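Local coordinates for regulatory protein PcrH (Pseudomonas aeruginosa, PDB 2XCB) that binds the chaperone-binding region of the minor translocator protein PopD, probably as its type III secretion chaperone, through a scaffold of paired helices, at residues N84-P89 and A114-Q119; G108-R113 and A131-V136. One frame throughout, in Å; residues are numbered along the deposited sequence. Where two conformers were deposited one is given.

Contact 1 (N84-P89 and A114-Q119); sequences NEPRFP and ALAAAQ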
ATOM      1  N   ASN A  84      -8.378  14.657  21.833  1.00 22.54           N
ATOM      2  CA  ASN A  84      -7.523  14.375  23.009  1.00 25.13           C
ATOM      3  C   ASN A  84      -6.010  14.158  22.712  1.00 24.56           C
ATOM      4  O   ASN A  84      -5.189  14.140  23.605  1.00 21.65           O
ATOM      5  CB  ASN A  84      -8.056  13.150  23.743  1.00 23.71           C
ATOM      6  CG  ASN A  84      -9.325  13.474  24.517  1.00 28.33           C
ATOM      7  OD1 ASN A  84      -9.454  14.615  24.985  1.00 29.28           O
ATOM      8  ND2 ASN A  84     -10.287  12.523  24.603  1.00 21.40           N
ATOM      9  N   GLU A  85      -5.678  13.974  21.435  1.00 23.23           N
ATOM     10  CA  GLU A  85      -4.305  13.605  21.053  1.00 22.00           C
ATOM     11  C   GLU A  85      -3.372  14.817  21.049  1.00 21.82           C
ATOM     12  O   GLU A  85      -3.512  15.749  20.214  1.00 19.84           O
ATOM     13  CB  GLU A  85      -4.356  12.890  19.671  1.00 22.43           C
ATOM     14  CG  GLU A  85      -3.048  12.688  18.979  1.00 21.55           C
ATOM     15  CD  GLU A  85      -2.213  11.751  19.798  1.00 27.31           C
ATOM     16  OE1 GLU A  85      -2.558  10.537  19.878  1.00 29.05           O
ATOM     17  OE2 GLU A  85      -1.248  12.279  20.386  1.00 20.78           O
ATOM     18  N   PRO A  86      -2.393  14.810  21.967  1.00 21.70           N
ATOM     19  CA  PRO A  86      -1.419  15.913  22.139  1.00 20.38           C
ATOM     20  C   PRO A  86      -0.429  16.012  20.986  1.00 20.29           C
ATOM     21  O   PRO A  86       0.114  17.109  20.754  1.00 20.77           O
ATOM     22  CB  PRO A  86      -0.698  15.536  23.445  1.00 20.46           C
ATOM     23  CG  PRO A  86      -0.830  14.022  23.477  1.00 23.07           C
ATOM     24  CD  PRO A  86      -2.238  13.794  23.019  1.00 21.46           C
ATOM     25  N   ARG A  87      -0.195  14.924  20.221  1.00 18.88           N
ATOM     26  CA  ARG A  87       0.775  14.978  19.123  0.99 17.64           C
ATOM     27  C   ARG A  87       0.416  15.986  18.038  1.00 18.75           C
ATOM     28  O   ARG A  87       1.297  16.587  17.463  1.00 19.32           O
ATOM     29  CB  ARG A  87       1.034  13.620  18.500  1.00 18.63           C
ATOM     30  CG  ARG A  87       1.929  12.784  19.387  1.00 19.76           C
ATOM     31  CD  ARG A  87       2.014  11.221  19.003  1.00 22.68           C
ATOM     32  NE  ARG A  87       0.750  10.536  19.254  1.00 25.33           N
ATOM     33  CZ  ARG A  87       0.523   9.224  19.041  1.00 29.67           C
ATOM     34  NH1 ARG A  87       1.468   8.444  18.496  1.00 27.19           N
ATOM     35  NH2 ARG A  87      -0.674   8.702  19.345  1.00 28.33           N
ATOM     36  N   PHE A  88      -0.862  16.126  17.738  1.00 17.30           N
ATOM     37  CA  PHE A  88      -1.264  17.059  16.707  1.00 17.29           C
ATOM     38  C   PHE A  88      -0.823  18.473  17.038  1.00 16.68           C
ATOM     39  O   PHE A  88      -0.116  19.062  16.251  1.00 18.50           O
ATOM     40  CB  PHE A  88      -2.772  16.941  16.464  1.00 17.38           C
ATOM     41  CG  PHE A  88      -3.171  15.610  15.763  1.00 20.38           C
ATOM     42  CD1 PHE A  88      -2.663  15.299  14.484  1.00 21.30           C
ATOM     43  CD2 PHE A  88      -3.951  14.653  16.443  1.00 22.28           C
ATOM     44  CE1 PHE A  88      -3.039  14.109  13.798  1.00 21.74           C
ATOM     45  CE2 PHE A  88      -4.320  13.435  15.829  1.00 23.77           C
ATOM     46  CZ  PHE A  88      -3.855  13.155  14.469  1.00 25.61           C
ATOM     47  N   PRO A  89      -1.267  19.055  18.185  1.00 16.35           N
ATOM     48  CA  PRO A  89      -0.878  20.497  18.341  1.00 16.19           C
ATOM     49  C   PRO A  89       0.609  20.629  18.635  1.00 15.91           C
ATOM     50  O   PRO A  89       1.229  21.563  18.265  1.00 14.78           O
ATOM     51  CB  PRO A  89      -1.697  20.935  19.584  1.00 15.55           C
ATOM     52  CG  PRO A  89      -2.245  19.682  20.198  1.00 16.30           C
ATOM     53  CD  PRO A  89      -2.437  18.736  19.017  1.00 13.90           C
ATOM     54  N   ALA A 114      -1.662  20.873  27.696  1.00 20.42           N
ATOM     55  CA  ALA A 114      -2.949  20.574  28.341  1.00 22.94           C
ATOM     56  C   ALA A 114      -3.418  19.149  28.011  1.00 23.35           C
ATOM     57  O   ALA A 114      -3.834  18.412  28.930  1.00 24.37           O
ATOM     58  CB  ALA A 114      -3.966  21.572  27.909  1.00 20.98           C
ATOM     59  N   LEU A 115      -3.336  18.752  26.723  1.00 23.00           N
ATOM     60  CA  LEU A 115      -3.810  17.399  26.341  1.00 22.82           C
ATOM     61  C   LEU A 115      -2.902  16.356  26.949  1.00 21.93           C
ATOM     62  O   LEU A 115      -3.381  15.354  27.485  1.00 21.96           O
ATOM     63  CB  LEU A 115      -3.905  17.211  24.815  1.00 22.77           C
ATOM     64  CG  LEU A 115      -4.848  18.180  24.100  1.00 25.17           C
ATOM     65  CD1 LEU A 115      -4.929  17.917  22.616  1.00 24.64           C
ATOM     66  CD2 LEU A 115      -6.223  17.961  24.642  1.00 26.74           C
ATOM     67  N   ALA A 116      -1.588  16.581  26.886  1.00 21.67           N
ATOM     68  CA  ALA A 116      -0.655  15.563  27.402  1.00 23.20           C
ATOM     69  C   ALA A 116      -0.765  15.493  28.928  1.00 24.44           C
ATOM     70  O   ALA A 116      -0.728  14.402  29.479  1.00 24.70           O
ATOM     71  CB  ALA A 116       0.817  15.800  26.926  1.00 23.01           C
ATOM     72  N   ALA A 117      -0.978  16.636  29.614  1.00 24.36           N
ATOM     73  CA  ALA A 117      -1.129  16.584  31.097  1.00 25.71           C
ATOM     74  C   ALA A 117      -2.305  15.698  31.571  1.00 25.56           C
ATOM     75  O   ALA A 117      -2.263  15.143  32.653  1.00 25.99           O
ATOM     76  CB  ALA A 117      -1.222  18.020  31.736  1.00 24.10           C
ATOM     77  N   ALA A 118      -3.351  15.573  30.777  1.00 26.02           N
ATOM     78  CA  ALA A 118      -4.490  14.814  31.201  1.00 28.16           C
ATOM     79  C   ALA A 118      -4.330  13.268  31.037  1.00 31.12           C
ATOM     80  O   ALA A 118      -5.256  12.532  31.350  1.00 31.42           O
ATOM     81  CB  ALA A 118      -5.705  15.292  30.464  1.00 29.17           C
ATOM     82  N   GLN A 119      -3.206  12.793  30.499  1.00 33.38           N
ATOM     83  CA  GLN A 119      -3.071  11.360  30.157  1.00 36.73           C
ATOM     84  C   GLN A 119      -1.723  10.803  30.600  1.00 38.26           C
ATOM     85  O   GLN A 119      -0.705  11.249  30.114  1.00 38.81           O
ATOM     86  CB  GLN A 119      -3.306  11.160  28.643  1.00 37.63           C
ATOM     87  CG  GLN A 119      -4.684  11.703  28.172  1.00 41.26           C
ATOM     88  CD  GLN A 119      -4.820  11.916  26.653  1.00 47.19           C
ATOM     89  OE1 GLN A 119      -4.699  10.949  25.879  1.00 49.14           O
ATOM     90  NE2 GLN A 119      -5.107  13.190  26.219  1.00 42.52           N
TER
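P86 and L115 bring together the two ends of a tetratricopeptide-like helical hairpin: 84-89 leads into helix 87-98 and 114-119 closes helix 102-117, with P86 CA and L115 CA 5.1 Å apart. One hydrogen bond joins the segments. Q119 NE2 donates to N84 O at 2.8 Å, with an N-H...O angle of 163° and the acceptor lying in the amide plane of Q119. Q119 CG stands beside its backbone N, anti to the carbonyl carbon (chi1 -56°), and the chain is extended beyond it. The same nitrogen gives a weak bond to L115 O, so the amide ties the last turn of one helix to the approach of the other.

Van der Waals packing makes up the remainder. L115 lays CB and CD1 against backbone carbonyl oxygens, CB 3.5 Å from N84 O and CD1 on E85 O. Among apolar groups, P86 CB rests 3.9 Å from L115 CB and 3.8 Å from A116 CB. P89 crosses L115 at about a right angle, P89 CG meeting L115 CD1. H122 and L125 also pack on P86, placing helix 123-140 beside this joint.

Ionic and capping bonds belong to 84-89. E85 OE2 accepts from R87 N through its anti lone pair, a capping bond at the helix entrance. R87 also grips the E85 carboxylate side-on with NE and NH2, which should help orient the guanidinium whose NH1 and NH2 hydrogen-bond the bound peptide. In that grip R87 NE lies 2.9 Å from E85 OE2 and approaches from above the carboxylate plane, 58° out of it.

Contact 2 (G108-R113 and A131-V136); sequences GFYSAR and AMLEAV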
ATOM      1  N   GLY A 108       0.002  26.069  19.982  1.00 19.93           N
ATOM      2  CA  GLY A 108       0.093  24.584  19.813  1.00 21.82           C
ATOM      3  C   GLY A 108       0.720  23.915  21.027  1.00 19.40           C
ATOM      4  O   GLY A 108       0.241  22.843  21.484  1.00 19.75           O
ATOM      5  N   PHE A 109       1.827  24.497  21.501  1.00 19.49           N
ATOM      6  CA  PHE A 109       2.588  23.886  22.641  1.00 19.77           C
ATOM      7  C   PHE A 109       1.726  24.007  23.914  1.00 19.14           C
ATOM      8  O   PHE A 109       1.702  23.110  24.725  1.00 19.59           O
ATOM      9  CB  PHE A 109       3.945  24.580  22.863  1.00 20.01           C
ATOM     10  CG  PHE A 109       4.992  24.243  21.812  1.00 20.99           C
ATOM     11  CD1 PHE A 109       5.233  22.925  21.450  1.00 22.71           C
ATOM     12  CD2 PHE A 109       5.712  25.253  21.187  1.00 20.17           C
ATOM     13  CE1 PHE A 109       6.188  22.587  20.447  1.00 23.57           C
ATOM     14  CE2 PHE A 109       6.694  24.935  20.232  1.00 24.00           C
ATOM     15  CZ  PHE A 109       6.914  23.588  19.849  1.00 20.96           C
ATOM     16  N   TYR A 110       1.021  25.119  24.077  1.00 18.14           N
ATOM     17  CA  TYR A 110       0.011  25.284  25.163  1.00 19.10           C
ATOM     18  C   TYR A 110      -1.091  24.182  25.161  1.00 18.56           C
ATOM     19  O   TYR A 110      -1.284  23.427  26.178  1.00 20.17           O
ATOM     20  CB  TYR A 110      -0.580  26.687  25.003  1.00 19.38           C
ATOM     21  CG  TYR A 110      -1.547  27.122  26.127  1.00 21.93           C
ATOM     22  CD1 TYR A 110      -1.055  27.595  27.384  1.00 20.58           C
ATOM     23  CD2 TYR A 110      -2.926  27.075  25.907  1.00 24.84           C
ATOM     24  CE1 TYR A 110      -1.946  28.017  28.423  1.00 21.83           C
ATOM     25  CE2 TYR A 110      -3.852  27.477  26.937  1.00 23.78           C
ATOM     26  CZ  TYR A 110      -3.346  27.970  28.165  1.00 22.88           C
ATOM     27  OH  TYR A 110      -4.270  28.342  29.121  1.00 22.46           O
ATOM     28  N   SER A 111      -1.761  24.015  24.001  1.00 18.89           N
ATOM     29  CA  SER A 111      -2.761  22.936  23.838  0.50 18.13           C
ATOM     30  C   SER A 111      -2.143  21.576  24.075  1.00 19.04           C
ATOM     31  O   SER A 111      -2.729  20.760  24.775  1.00 19.49           O
ATOM     32  CB  SER A 111      -3.399  22.966  22.457  0.50 18.74           C
ATOM     33  OG  SER A 111      -4.144  24.156  22.311  0.50 15.57           O
ATOM     34  N   ALA A 112      -0.956  21.342  23.499  1.00 18.82           N
ATOM     35  CA  ALA A 112      -0.290  20.030  23.658  1.00 19.14           C
ATOM     36  C   ALA A 112      -0.003  19.751  25.111  1.00 21.36           C
ATOM     37  O   ALA A 112      -0.132  18.597  25.586  1.00 20.58           O
ATOM     38  CB  ALA A 112       1.023  19.971  22.809  1.00 18.04           C
ATOM     39  N   ARG A 113       0.415  20.798  25.844  1.00 21.30           N
ATOM     40  CA  ARG A 113       0.692  20.532  27.250  1.00 21.92           C
ATOM     41  C   ARG A 113      -0.597  20.162  27.969  1.00 20.11           C
ATOM     42  O   ARG A 113      -0.619  19.231  28.727  1.00 18.59           O
ATOM     43  CB  ARG A 113       1.449  21.679  28.005  1.00 21.69           C
ATOM     44  CG  ARG A 113       1.632  21.260  29.514  1.00 26.51           C
ATOM     45  CD  ARG A 113       2.399  22.233  30.450  1.00 33.71           C
ATOM     46  NE  ARG A 113       1.804  23.548  30.414  1.00 36.01           N
ATOM     47  CZ  ARG A 113       2.422  24.662  30.780  1.00 39.96           C
ATOM     48  NH1 ARG A 113       3.660  24.609  31.248  1.00 42.27           N
ATOM     49  NH2 ARG A 113       1.799  25.829  30.656  1.00 37.84           N
ATOM     50  N   ALA A 131       8.361  22.649  28.176  1.00 26.41           N
ATOM     51  CA  ALA A 131       9.700  23.212  27.855  1.00 26.61           C
ATOM     52  C   ALA A 131       9.688  24.078  26.590  1.00 27.23           C
ATOM     53  O   ALA A 131      10.228  25.223  26.570  1.00 26.36           O
ATOM     54  CB  ALA A 131      10.779  22.103  27.725  1.00 26.42           C
ATOM     55  N   MET A 132       9.081  23.541  25.519  1.00 26.57           N
ATOM     56  CA  MET A 132       8.941  24.307  24.277  1.00 25.80           C
ATOM     57  C   MET A 132       8.102  25.563  24.441  1.00 25.43           C
ATOM     58  O   MET A 132       8.431  26.644  23.891  1.00 24.62           O
ATOM     59  CB  MET A 132       8.394  23.418  23.116  1.00 25.70           C
ATOM     60  CG  MET A 132       9.377  22.349  22.629  1.00 30.12           C
ATOM     61  SD  MET A 132      10.998  23.071  22.232  1.00 30.37           S
ATOM     62  CE  MET A 132      10.645  24.035  20.738  1.00 29.89           C
ATOM     63  N   LEU A 133       6.998  25.454  25.167  1.00 23.85           N
ATOM     64  CA  LEU A 133       6.202  26.645  25.413  1.00 25.85           C
ATOM     65  C   LEU A 133       7.027  27.757  26.090  1.00 25.98           C
ATOM     66  O   LEU A 133       6.985  28.918  25.684  1.00 25.82           O
ATOM     67  CB  LEU A 133       4.969  26.298  26.287  1.00 24.83           C
ATOM     68  CG  LEU A 133       4.069  27.500  26.669  1.00 26.66           C
ATOM     69  CD1 LEU A 133       3.487  28.183  25.459  1.00 28.80           C
ATOM     70  CD2 LEU A 133       2.977  27.024  27.653  1.00 26.45           C
ATOM     71  N   GLU A 134       7.769  27.375  27.113  1.00 27.00           N
ATOM     72  CA  GLU A 134       8.619  28.326  27.866  1.00 29.78           C
ATOM     73  C   GLU A 134       9.643  28.983  26.900  1.00 28.94           C
ATOM     74  O   GLU A 134       9.874  30.210  26.946  1.00 28.72           O
ATOM     75  CB  GLU A 134       9.384  27.581  28.965  1.00 29.91           C
ATOM     76  CG  GLU A 134       8.528  27.029  30.141  1.00 38.24           C
ATOM     77  CD  GLU A 134       9.408  26.371  31.274  1.00 49.71           C
ATOM     78  OE1 GLU A 134       8.963  25.350  31.881  1.00 53.95           O
ATOM     79  OE2 GLU A 134      10.555  26.850  31.540  1.00 51.68           O
ATOM     80  N   ALA A 135      10.230  28.145  26.008  1.00 28.21           N
ATOM     81  CA  ALA A 135      11.213  28.627  25.043  1.00 27.77           C
ATOM     82  C   ALA A 135      10.599  29.635  24.136  1.00 27.21           C
ATOM     83  O   ALA A 135      11.189  30.691  23.893  1.00 27.47           O
ATOM     84  CB  ALA A 135      11.838  27.473  24.216  1.00 26.47           C
ATOM     85  N   VAL A 136       9.395  29.344  23.635  1.00 26.80           N
ATOM     86  CA  VAL A 136       8.734  30.261  22.726  1.00 25.86           C
ATOM     87  C   VAL A 136       8.307  31.580  23.381  1.00 27.13           C
ATOM     88  O   VAL A 136       8.395  32.660  22.791  1.00 26.41           O
ATOM     89  CB  VAL A 136       7.455  29.573  22.073  1.00 27.54           C
ATOM     90  CG1 VAL A 136       6.593  30.628  21.381  1.00 24.75           C
ATOM     91  CG2 VAL A 136       7.866  28.496  21.058  1.00 25.92           C
TER
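F109 and L133 have the nearest CA atoms, 5.3 Å apart, where the short helical segments 108-113 and 131-136 run nearly antiparallel at 154° with axes 8.8 Å apart. This pairs helix 102-117 with the C-terminal helix 123-140, the next antiparallel neighbour in the tetratricopeptide-like stack.

F109 supplies most of the surface that 108-113 contributes. M132 CB sits over the middle of one ring face, 3.4 Å from the F109 centroid and 5° off the normal, which defines a CH-pi contact. Beyond it the M132 chain bends at chi2 and chi3, bringing CE back toward F109 CZ; the sulfur stands obliquely to the ring, a Met-aromatic contact at the longer distance of 5.3 Å from M132 SD to the F109 centroid. V136 CG2 instead approaches the ring edge near its plane, closest to F109 CE2 at 3.8 Å. F90 of helix 87-98 adds an edge-to-face contact to the same ring, and L97 packs on M132, so a third helix joins this core.

L133 links the aromatic centre to the more polar flank. Its CB packs 4.0 Å from F109 CB. Its CG is anti to the backbone N (chi1 178°), and the branch beyond it ends with CD2 over one face of the R113 guanidinium, 3.4 Å from R113 NH2. The same methyl lies at the edge of the Y110 ring, near its plane, the two side chains pointing the same way side by side.

No hydrogen bond crosses between the segments. R113 NH1 and E134 OE1 have opposite charges but, at 5.4 Å, are too far apart for a salt bridge, so at most a weak long-range attraction is likely; the evidence therefore points to cohesion through aromatic, aliphatic and sulfur contacts.

Helix 102-117 serves both contacts: contact 1 uses its C-terminal end against the entrance of helix 87-98, whereas contact 2 uses an earlier part against helix 123-140. Their centres are 11 Å apart, and they touch directly, with P89 CB 3.3 Å from G108 O and P86 O packed against the A112 methyl. Both are partly buried, but contact 2 has a buried aromatic centre and an exposed flank, while contact 1 combines buried proline and alanine with more open polar residues. Contact 1 includes a cross-segment hydrogen bond from a side-chain amide, and its segment 84-89 carries an arginine, R87, that hydrogen-bonds the bound peptide; contact 2 has no cross-segment hydrogen bond.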